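Local coordinates for protein possible metal-dependent hydrolase (PDB 3RPC) that probably acts as a zinc-dependent hydrolase of the metallo-beta-lactamase superfamily, holding two zinc ions in its presumed active site, with a substrate that is not known, at residues A[22-28]-A[65-71]; A[88-94]-A[108-114]. One frame throughout, in Å; residues are numbered along the deposited sequence.

Contact 1: residues A[22-28]-A[65-71]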
ATOM      1  N   THR A  22      25.948   1.879  12.836  1.00 29.77           N
ATOM      2  CA  THR A  22      25.540   1.984  11.444  1.00 21.51           C
ATOM      3  C   THR A  22      24.940   3.349  11.156  1.00 20.30           C
ATOM      4  O   THR A  22      24.016   3.779  11.848  1.00 23.83           O
ATOM      5  CB  THR A  22      24.512   0.897  11.082  1.00 22.63           C
ATOM      6  OG1 THR A  22      25.148  -0.387  11.143  1.00 26.75           O
ATOM      7  CG2 THR A  22      23.959   1.121   9.681  1.00 23.87           C
ATOM      8  N   THR A  23      25.466   4.029  10.142  1.00 17.73           N
ATOM      9  CA  THR A  23      24.890   5.300   9.729  1.00 19.06           C
ATOM     10  C   THR A  23      24.272   5.184   8.338  1.00 19.41           C
ATOM     11  O   THR A  23      24.957   4.863   7.373  1.00 19.26           O
ATOM     12  CB  THR A  23      25.936   6.420   9.749  1.00 19.49           C
ATOM     13  OG1 THR A  23      26.370   6.642  11.098  1.00 21.23           O
ATOM     14  CG2 THR A  23      25.357   7.716   9.198  1.00 21.43           C
ATOM     15  N   PHE A  24      22.972   5.460   8.252  1.00 16.92           N
ATOM     16  CA  PHE A  24      22.246   5.464   6.999  1.00 16.68           C
ATOM     17  C   PHE A  24      22.147   6.875   6.447  1.00 17.99           C
ATOM     18  O   PHE A  24      21.625   7.772   7.119  1.00 17.88           O
ATOM     19  CB  PHE A  24      20.814   4.953   7.213  1.00 16.13           C
ATOM     20  CG  PHE A  24      20.729   3.543   7.726  1.00 16.33           C
ATOM     21  CD1 PHE A  24      20.790   2.465   6.848  1.00 18.42           C
ATOM     22  CD2 PHE A  24      20.570   3.290   9.080  1.00 18.25           C
ATOM     23  CE1 PHE A  24      20.697   1.159   7.314  1.00 18.06           C
ATOM     24  CE2 PHE A  24      20.476   1.980   9.558  1.00 18.31           C
ATOM     25  CZ  PHE A  24      20.535   0.918   8.671  1.00 19.42           C
ATOM     26  N   LEU A  25      22.620   7.066   5.220  1.00 16.97           N
ATOM     27  CA  LEU A  25      22.338   8.291   4.481  1.00 15.83           C
ATOM     28  C   LEU A  25      20.983   8.114   3.804  1.00 15.30           C
ATOM     29  O   LEU A  25      20.803   7.222   2.969  1.00 16.92           O
ATOM     30  CB  LEU A  25      23.447   8.555   3.448  1.00 16.62           C
ATOM     31  CG  LEU A  25      23.226   9.747   2.516  1.00 15.63           C
ATOM     32  CD1 LEU A  25      23.174  11.042   3.301  1.00 17.15           C
ATOM     33  CD2 LEU A  25      24.328   9.825   1.447  1.00 16.80           C
ATOM     34  N   ILE A  26      20.038   8.962   4.194  1.00 15.17           N
ATOM     35  CA  ILE A  26      18.661   8.864   3.723  1.00 14.99           C
ATOM     36  C   ILE A  26      18.376   9.865   2.605  1.00 15.81           C
ATOM     37  O   ILE A  26      18.695  11.051   2.726  1.00 15.76           O
ATOM     38  CB  ILE A  26      17.696   9.101   4.892  1.00 15.73           C
ATOM     39  CG1 ILE A  26      17.783   7.934   5.878  1.00 18.48           C
ATOM     40  CG2 ILE A  26      16.260   9.272   4.392  1.00 15.43           C
ATOM     41  CD1 ILE A  26      17.134   8.215   7.223  1.00 19.53           C
ATOM     42  N   ASP A  27      17.803   9.355   1.512  1.00 15.69           N
ATOM     43  CA  ASP A  27      17.269  10.164   0.416  1.00 14.62           C
ATOM     44  C   ASP A  27      18.176  11.334   0.022  1.00 15.09           C
ATOM     45  O   ASP A  27      17.765  12.495   0.085  1.00 15.53           O
ATOM     46  CB  ASP A  27      15.857  10.654   0.772  1.00 15.14           C
ATOM     47  CG  ASP A  27      14.827   9.528   0.740  1.00 17.65           C
ATOM     48  OD1 ASP A  27      15.213   8.362   0.554  1.00 16.52           O
ATOM     49  OD2 ASP A  27      13.622   9.810   0.921  1.00 16.05           O
ATOM     50  N   PRO A  28      19.398  11.025  -0.433  1.00 14.47           N
ATOM     51  CA  PRO A  28      20.379  12.078  -0.728  1.00 16.00           C
ATOM     52  C   PRO A  28      20.090  12.846  -2.019  1.00 14.11           C
ATOM     53  O   PRO A  28      20.168  12.287  -3.123  1.00 15.73           O
ATOM     54  CB  PRO A  28      21.689  11.292  -0.860  1.00 15.21           C
ATOM     55  CG  PRO A  28      21.239   9.972  -1.401  1.00 15.28           C
ATOM     56  CD  PRO A  28      19.965   9.682  -0.651  1.00 14.48           C
ATOM     57  N   VAL A  65      29.277   7.185   6.514  1.00 20.70           N
ATOM     58  CA  VAL A  65      28.105   6.516   5.946  1.00 19.46           C
ATOM     59  C   VAL A  65      28.379   5.024   5.720  1.00 21.88           C
ATOM     60  O   VAL A  65      29.386   4.657   5.104  1.00 25.35           O
ATOM     61  CB  VAL A  65      27.648   7.206   4.640  1.00 22.68           C
ATOM     62  CG1 VAL A  65      26.528   6.421   3.971  1.00 19.59           C
ATOM     63  CG2 VAL A  65      27.195   8.633   4.928  1.00 21.50           C
ATOM     64  N   THR A  66      27.480   4.183   6.238  1.00 18.86           N
ATOM     65  CA  THR A  66      27.560   2.723   6.160  1.00 21.09           C
ATOM     66  C   THR A  66      26.670   2.177   5.051  1.00 17.27           C
ATOM     67  O   THR A  66      26.950   1.127   4.466  1.00 21.85           O
ATOM     68  CB  THR A  66      27.029   2.065   7.458  1.00 23.63           C
ATOM     69  OG1 THR A  66      27.470   2.801   8.604  1.00 28.08           O
ATOM     70  CG2 THR A  66      27.504   0.619   7.557  1.00 29.60           C
ATOM     71  N   ALA A  67      25.562   2.870   4.801  1.00 18.40           N
ATOM     72  CA  ALA A  67      24.593   2.416   3.810  1.00 17.72           C
ATOM     73  C   ALA A  67      23.715   3.583   3.422  1.00 17.33           C
ATOM     74  O   ALA A  67      23.700   4.602   4.107  1.00 17.71           O
ATOM     75  CB  ALA A  67      23.746   1.272   4.359  1.00 19.02           C
ATOM     76  N   VAL A  68      23.015   3.436   2.307  1.00 15.27           N
ATOM     77  CA  VAL A  68      22.113   4.476   1.836  1.00 14.65           C
ATOM     78  C   VAL A  68      20.705   3.893   1.760  1.00 15.22           C
ATOM     79  O   VAL A  68      20.521   2.731   1.406  1.00 15.95           O
ATOM     80  CB  VAL A  68      22.543   4.977   0.444  1.00 14.52           C
ATOM     81  CG1 VAL A  68      21.704   6.157   0.016  1.00 17.25           C
ATOM     82  CG2 VAL A  68      24.013   5.378   0.451  1.00 17.67           C
ATOM     83  N   VAL A  69      19.717   4.702   2.130  1.00 16.14           N
ATOM     84  CA  VAL A  69      18.312   4.314   2.002  1.00 16.46           C
ATOM     85  C   VAL A  69      17.670   5.310   1.056  1.00 14.92           C
ATOM     86  O   VAL A  69      17.729   6.510   1.289  1.00 16.35           O
ATOM     87  CB  VAL A  69      17.579   4.365   3.358  1.00 15.94           C
ATOM     88  CG1 VAL A  69      16.068   4.154   3.170  1.00 17.28           C
ATOM     89  CG2 VAL A  69      18.156   3.324   4.302  1.00 18.74           C
ATOM     90  N   VAL A  70      17.082   4.804  -0.022  1.00 14.46           N
ATOM     91  CA  VAL A  70      16.460   5.641  -1.036  1.00 16.41           C
ATOM     92  C   VAL A  70      14.987   5.254  -1.107  1.00 16.92           C
ATOM     93  O   VAL A  70      14.639   4.190  -1.628  1.00 16.32           O
ATOM     94  CB  VAL A  70      17.146   5.431  -2.403  1.00 15.43           C
ATOM     95  CG1 VAL A  70      16.558   6.354  -3.455  1.00 18.80           C
ATOM     96  CG2 VAL A  70      18.655   5.669  -2.275  1.00 16.72           C
ATOM     97  N   THR A  71      14.120   6.107  -0.561  1.00 14.82           N
ATOM     98  CA  THR A  71      12.702   5.755  -0.465  1.00 13.17           C
ATOM     99  C   THR A  71      12.001   5.755  -1.817  1.00 16.94           C
ATOM    100  O   THR A  71      10.998   5.055  -2.006  1.00 15.92           O
ATOM    101  CB  THR A  71      11.929   6.662   0.507  1.00 13.48           C
ATOM    102  OG1 THR A  71      11.929   8.015   0.021  1.00 14.94           O
ATOM    103  CG2 THR A  71      12.532   6.590   1.903  1.00 13.87           C
TER
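Leu25 and Val68 sit side by side where strands 22-26 and 67-69 run parallel, their axes 4.5 Å apart at closest and 39° from parallel. Leu25 spans the gap with its backbone N and O, the first to Ala67 O and the second to Val69 N, and Asp27 N carries the pairing on to Val69 O. At the start a side chain takes over: Thr66 OG1 accepts a nearly straight bond from Thr23 N at 2.8 Å, while Thr66 N returns one to Thr23 O. Past the strands the Asp27 carboxylate grips Thr71 at two points, both met on the syn side: OD1 receives Thr71 N at 2.7 Å, and OD2 receives the Thr71 hydroxyl OG1 at 2.6 Å. OD2 also bonds His77 ND1, so Asp27 probably orients this zinc ligand from the second shell. On one face the Phe24 ring, swung beside its own backbone N (chi1 -61°), brings CD1 to Val69 CG2 at 3.8 Å; on the other, Leu25 CB meets Val65 CG1. Strands 117-120 and 123-128 of the second sheet cover the Phe24 face, strand 14-19 pairs antiparallel beyond 22-26, and strand 92-94 lies beyond 67-69.

Contact 2: residues A[88-94]-A[108-114]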
ATOM      1  N   LYS A  88      30.326   3.654  -4.926  1.00 23.62           N
ATOM      2  CA  LYS A  88      29.480   2.709  -5.641  1.00 24.02           C
ATOM      3  C   LYS A  88      29.326   1.386  -4.904  1.00 23.30           C
ATOM      4  O   LYS A  88      28.444   0.593  -5.230  1.00 23.13           O
ATOM      5  CB  LYS A  88      30.044   2.432  -7.038  1.00 25.85           C
ATOM      6  CG  LYS A  88      30.206   3.660  -7.916  1.00 25.82           C
ATOM      7  CD  LYS A  88      28.883   4.372  -8.170  1.00 28.10           C
ATOM      8  CE  LYS A  88      29.067   5.429  -9.248  1.00 31.59           C
ATOM      9  NZ  LYS A  88      27.812   6.145  -9.562  1.00 30.77           N
ATOM     10  N   SER A  89      30.185   1.146  -3.922  1.00 21.83           N
ATOM     11  CA  SER A  89      30.159  -0.122  -3.210  1.00 20.83           C
ATOM     12  C   SER A  89      29.286  -0.108  -1.948  1.00 19.84           C
ATOM     13  O   SER A  89      29.074  -1.154  -1.338  1.00 23.37           O
ATOM     14  CB  SER A  89      31.584  -0.561  -2.866  1.00 23.99           C
ATOM     15  OG  SER A  89      32.211   0.426  -2.077  1.00 28.63           O
ATOM     16  N   LEU A  90      28.772   1.058  -1.557  1.00 17.78           N
ATOM     17  CA  LEU A  90      27.910   1.119  -0.376  1.00 19.42           C
ATOM     18  C   LEU A  90      26.579   0.438  -0.647  1.00 17.80           C
ATOM     19  O   LEU A  90      26.007   0.597  -1.724  1.00 19.29           O
ATOM     20  CB  LEU A  90      27.638   2.561   0.037  1.00 20.53           C
ATOM     21  CG  LEU A  90      28.789   3.298   0.716  1.00 21.89           C
ATOM     22  CD1 LEU A  90      28.417   4.754   0.942  1.00 23.26           C
ATOM     23  CD2 LEU A  90      29.141   2.605   2.033  1.00 25.36           C
ATOM     24  N   PRO A  91      26.081  -0.332   0.327  1.00 17.94           N
ATOM     25  CA  PRO A  91      24.741  -0.912   0.169  1.00 19.25           C
ATOM     26  C   PRO A  91      23.691   0.192   0.020  1.00 17.92           C
ATOM     27  O   PRO A  91      23.688   1.147   0.797  1.00 17.92           O
ATOM     28  CB  PRO A  91      24.524  -1.665   1.488  1.00 19.36           C
ATOM     29  CG  PRO A  91      25.909  -1.926   1.998  1.00 20.65           C
ATOM     30  CD  PRO A  91      26.708  -0.723   1.598  1.00 21.45           C
ATOM     31  N   ILE A  92      22.817   0.047  -0.974  1.00 16.97           N
ATOM     32  CA  ILE A  92      21.724   0.984  -1.218  1.00 16.28           C
ATOM     33  C   ILE A  92      20.417   0.226  -1.063  1.00 18.33           C
ATOM     34  O   ILE A  92      20.182  -0.742  -1.774  1.00 18.26           O
ATOM     35  CB  ILE A  92      21.766   1.547  -2.655  1.00 17.58           C
ATOM     36  CG1 ILE A  92      23.203   1.900  -3.076  1.00 17.26           C
ATOM     37  CG2 ILE A  92      20.812   2.733  -2.800  1.00 16.73           C
ATOM     38  CD1 ILE A  92      23.873   2.979  -2.218  1.00 17.60           C
ATOM     39  N   PHE A  93      19.565   0.679  -0.148  1.00 16.82           N
ATOM     40  CA  PHE A  93      18.283   0.032   0.095  1.00 16.30           C
ATOM     41  C   PHE A  93      17.219   0.780  -0.687  1.00 16.44           C
ATOM     42  O   PHE A  93      17.153   2.002  -0.626  1.00 17.26           O
ATOM     43  CB  PHE A  93      17.966   0.055   1.593  1.00 15.63           C
ATOM     44  CG  PHE A  93      18.849  -0.859   2.396  1.00 14.48           C
ATOM     45  CD1 PHE A  93      18.511  -2.189   2.561  1.00 17.60           C
ATOM     46  CD2 PHE A  93      20.009  -0.384   2.982  1.00 15.18           C
ATOM     47  CE1 PHE A  93      19.326  -3.045   3.283  1.00 16.88           C
ATOM     48  CE2 PHE A  93      20.834  -1.236   3.713  1.00 16.65           C
ATOM     49  CZ  PHE A  93      20.486  -2.565   3.868  1.00 18.29           C
ATOM     50  N   VAL A  94      16.405   0.040  -1.430  1.00 15.06           N
ATOM     51  CA  VAL A  94      15.414   0.636  -2.315  1.00 16.11           C
ATOM     52  C   VAL A  94      14.061  -0.058  -2.164  1.00 17.03           C
ATOM     53  O   VAL A  94      13.954  -1.085  -1.496  1.00 17.54           O
ATOM     54  CB  VAL A  94      15.875   0.572  -3.791  1.00 17.08           C
ATOM     55  CG1 VAL A  94      17.213   1.290  -3.967  1.00 16.65           C
ATOM     56  CG2 VAL A  94      15.964  -0.882  -4.272  1.00 18.95           C
ATOM     57  N   PHE A 108      25.921   1.398  -9.081  1.00 19.81           N
ATOM     58  CA  PHE A 108      25.915   0.847  -7.728  1.00 18.31           C
ATOM     59  C   PHE A 108      25.818  -0.678  -7.746  1.00 22.53           C
ATOM     60  O   PHE A 108      24.936  -1.247  -8.381  1.00 22.96           O
ATOM     61  CB  PHE A 108      24.810   1.525  -6.895  1.00 16.68           C
ATOM     62  CG  PHE A 108      25.082   2.987  -6.667  1.00 17.67           C
ATOM     63  CD1 PHE A 108      25.828   3.403  -5.573  1.00 20.62           C
ATOM     64  CD2 PHE A 108      24.653   3.946  -7.580  1.00 17.24           C
ATOM     65  CE1 PHE A 108      26.121   4.745  -5.382  1.00 21.03           C
ATOM     66  CE2 PHE A 108      24.951   5.291  -7.394  1.00 17.81           C
ATOM     67  CZ  PHE A 108      25.681   5.689  -6.293  1.00 20.39           C
ATOM     68  N   ILE A 109      26.754  -1.340  -7.071  1.00 20.73           N
ATOM     69  CA  ILE A 109      26.908  -2.787  -7.228  1.00 20.09           C
ATOM     70  C   ILE A 109      26.235  -3.604  -6.136  1.00 21.30           C
ATOM     71  O   ILE A 109      26.150  -4.826  -6.237  1.00 22.92           O
ATOM     72  CB  ILE A 109      28.393  -3.185  -7.257  1.00 19.37           C
ATOM     73  CG1 ILE A 109      29.040  -2.867  -5.905  1.00 21.81           C
ATOM     74  CG2 ILE A 109      29.121  -2.466  -8.385  1.00 23.09           C
ATOM     75  CD1 ILE A 109      30.456  -3.424  -5.768  1.00 21.69           C
ATOM     76  N   ASP A 110      25.741  -2.929  -5.101  1.00 19.88           N
ATOM     77  CA  ASP A 110      25.090  -3.610  -3.989  1.00 22.10           C
ATOM     78  C   ASP A 110      23.778  -2.906  -3.651  1.00 22.67           C
ATOM     79  O   ASP A 110      23.691  -2.160  -2.683  1.00 20.11           O
ATOM     80  CB  ASP A 110      26.023  -3.647  -2.777  1.00 22.33           C
ATOM     81  CG  ASP A 110      25.476  -4.484  -1.641  1.00 22.04           C
ATOM     82  OD1 ASP A 110      24.404  -5.105  -1.814  1.00 23.81           O
ATOM     83  OD2 ASP A 110      26.135  -4.533  -0.579  1.00 24.66           O
ATOM     84  N   VAL A 111      22.772  -3.149  -4.478  1.00 18.60           N
ATOM     85  CA  VAL A 111      21.455  -2.539  -4.304  1.00 17.88           C
ATOM     86  C   VAL A 111      20.472  -3.606  -3.816  1.00 20.33           C
ATOM     87  O   VAL A 111      20.373  -4.683  -4.405  1.00 22.79           O
ATOM     88  CB  VAL A 111      20.962  -1.909  -5.620  1.00 19.41           C
ATOM     89  CG1 VAL A 111      19.625  -1.197  -5.402  1.00 20.97           C
ATOM     90  CG2 VAL A 111      22.015  -0.932  -6.157  1.00 21.36           C
ATOM     91  N   ARG A 112      19.742  -3.299  -2.742  1.00 17.70           N
ATOM     92  CA  ARG A 112      18.930  -4.290  -2.047  1.00 18.67           C
ATOM     93  C   ARG A 112      17.496  -3.805  -1.937  1.00 16.39           C
ATOM     94  O   ARG A 112      17.233  -2.762  -1.352  1.00 18.70           O
ATOM     95  CB  ARG A 112      19.490  -4.537  -0.638  1.00 20.09           C
ATOM     96  CG  ARG A 112      20.999  -4.854  -0.607  1.00 20.19           C
ATOM     97  CD  ARG A 112      21.499  -5.173   0.812  1.00 19.23           C
ATOM     98  NE  ARG A 112      22.956  -5.304   0.827  1.00 19.95           N
ATOM     99  CZ  ARG A 112      23.684  -5.606   1.897  1.00 20.80           C
ATOM    100  NH1 ARG A 112      23.111  -5.850   3.065  1.00 20.71           N
ATOM    101  NH2 ARG A 112      25.004  -5.684   1.787  1.00 21.87           N
ATOM    102  N   ILE A 113      16.575  -4.587  -2.490  1.00 17.42           N
ATOM    103  CA  ILE A 113      15.155  -4.267  -2.437  1.00 16.18           C
ATOM    104  C   ILE A 113      14.557  -4.708  -1.111  1.00 17.76           C
ATOM    105  O   ILE A 113      14.677  -5.879  -0.727  1.00 19.06           O
ATOM    106  CB  ILE A 113      14.379  -4.994  -3.552  1.00 16.40           C
ATOM    107  CG1 ILE A 113      14.931  -4.603  -4.921  1.00 19.75           C
ATOM    108  CG2 ILE A 113      12.890  -4.649  -3.460  1.00 17.84           C
ATOM    109  CD1 ILE A 113      14.481  -5.525  -6.052  1.00 22.60           C
ATOM    110  N   ILE A 114      13.916  -3.775  -0.410  1.00 15.26           N
ATOM    111  CA  ILE A 114      13.171  -4.157   0.783  1.00 16.40           C
ATOM    112  C   ILE A 114      11.786  -4.621   0.351  1.00 18.23           C
ATOM    113  O   ILE A 114      10.880  -3.818   0.184  1.00 19.85           O
ATOM    114  CB  ILE A 114      13.031  -3.000   1.800  1.00 16.56           C
ATOM    115  CG1 ILE A 114      14.378  -2.319   2.051  1.00 19.39           C
ATOM    116  CG2 ILE A 114      12.449  -3.516   3.108  1.00 20.02           C
ATOM    117  CD1 ILE A 114      14.298  -1.189   3.086  1.00 20.20           C
TER
HETATM  118  O   HOH W   1      26.070  -0.241  -4.261  1.00 20.56           O
HETATM  119  O   HOH W   2      28.687  -3.628  -0.644  1.00 28.94           O
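Lys88 lays its aliphatic chain across the Phe108 ring, with CD 3.9 Å from the centroid and 9° off the normal, a CH-pi contact. The bend at chi2 (-61°) folds the lysine over that face, and NZ is bonded to the carbonyls of Ile83 and Gln106. Ile92 CD1 approaches Phe108 CD1 obliquely at 3.9 Å, and further along the same face of the sheet Val94 CG1 meets Val111 CG1 at 3.7 Å. On the opposite face of the sheet, Arg112 lies alongside Phe93, its CD 3.9 Å from ring atom CE1, while Pro91 covers one face of the guanidinium. Strands 92-94 and 111-113 are the parallel pair of a beta-alpha-beta crossover through helix 97-105; Ile92 N to Asp110 O, Arg112 N to Ile92 O, Val94 N to Arg112 O and Ile114 N to Val94 O bind them together. A salt bridge with Asp110 fixes the arginine side-on: NE donates to OD1 and NH2 to OD2, the latter 2.9 Å long. One water donates to Lys88 O and Leu90 O and accepts from Asp110 N, bridging the two segments ahead of the strands; another links Ser89 O to Asp110 OD2. Farther out, Ile103 of the crossover helix packs on Val94 and Phe108, and Phe120 meets Phe93 edge-to-face.

How the contacts relate
Contacts 1 and 2 are parallel pairings in one mixed sheet, separated by the pairing of strands 67-69 and 92-94, with centres about 10 Å apart. Val68, whose neighbours Ala67 and Val69 bond to strand 22-26, turns its own N and O to the other side: N lies 2.8 Å from Pro91 O and O 2.7 Å from Phe93 N, both probable hydrogen bonds. Contact 1 closes along the chain before contact 2 opens, and the sheet grows outward in the same order, ending within this chain at strand 111-113. The loop after 65-71 carries zinc ligands His72, His74, Asp76 and His77, placing contact 1 beside the metal site; contact 2 lies farther from it. This sheet is one of the two in the αββα sandwich expected of the superfamily.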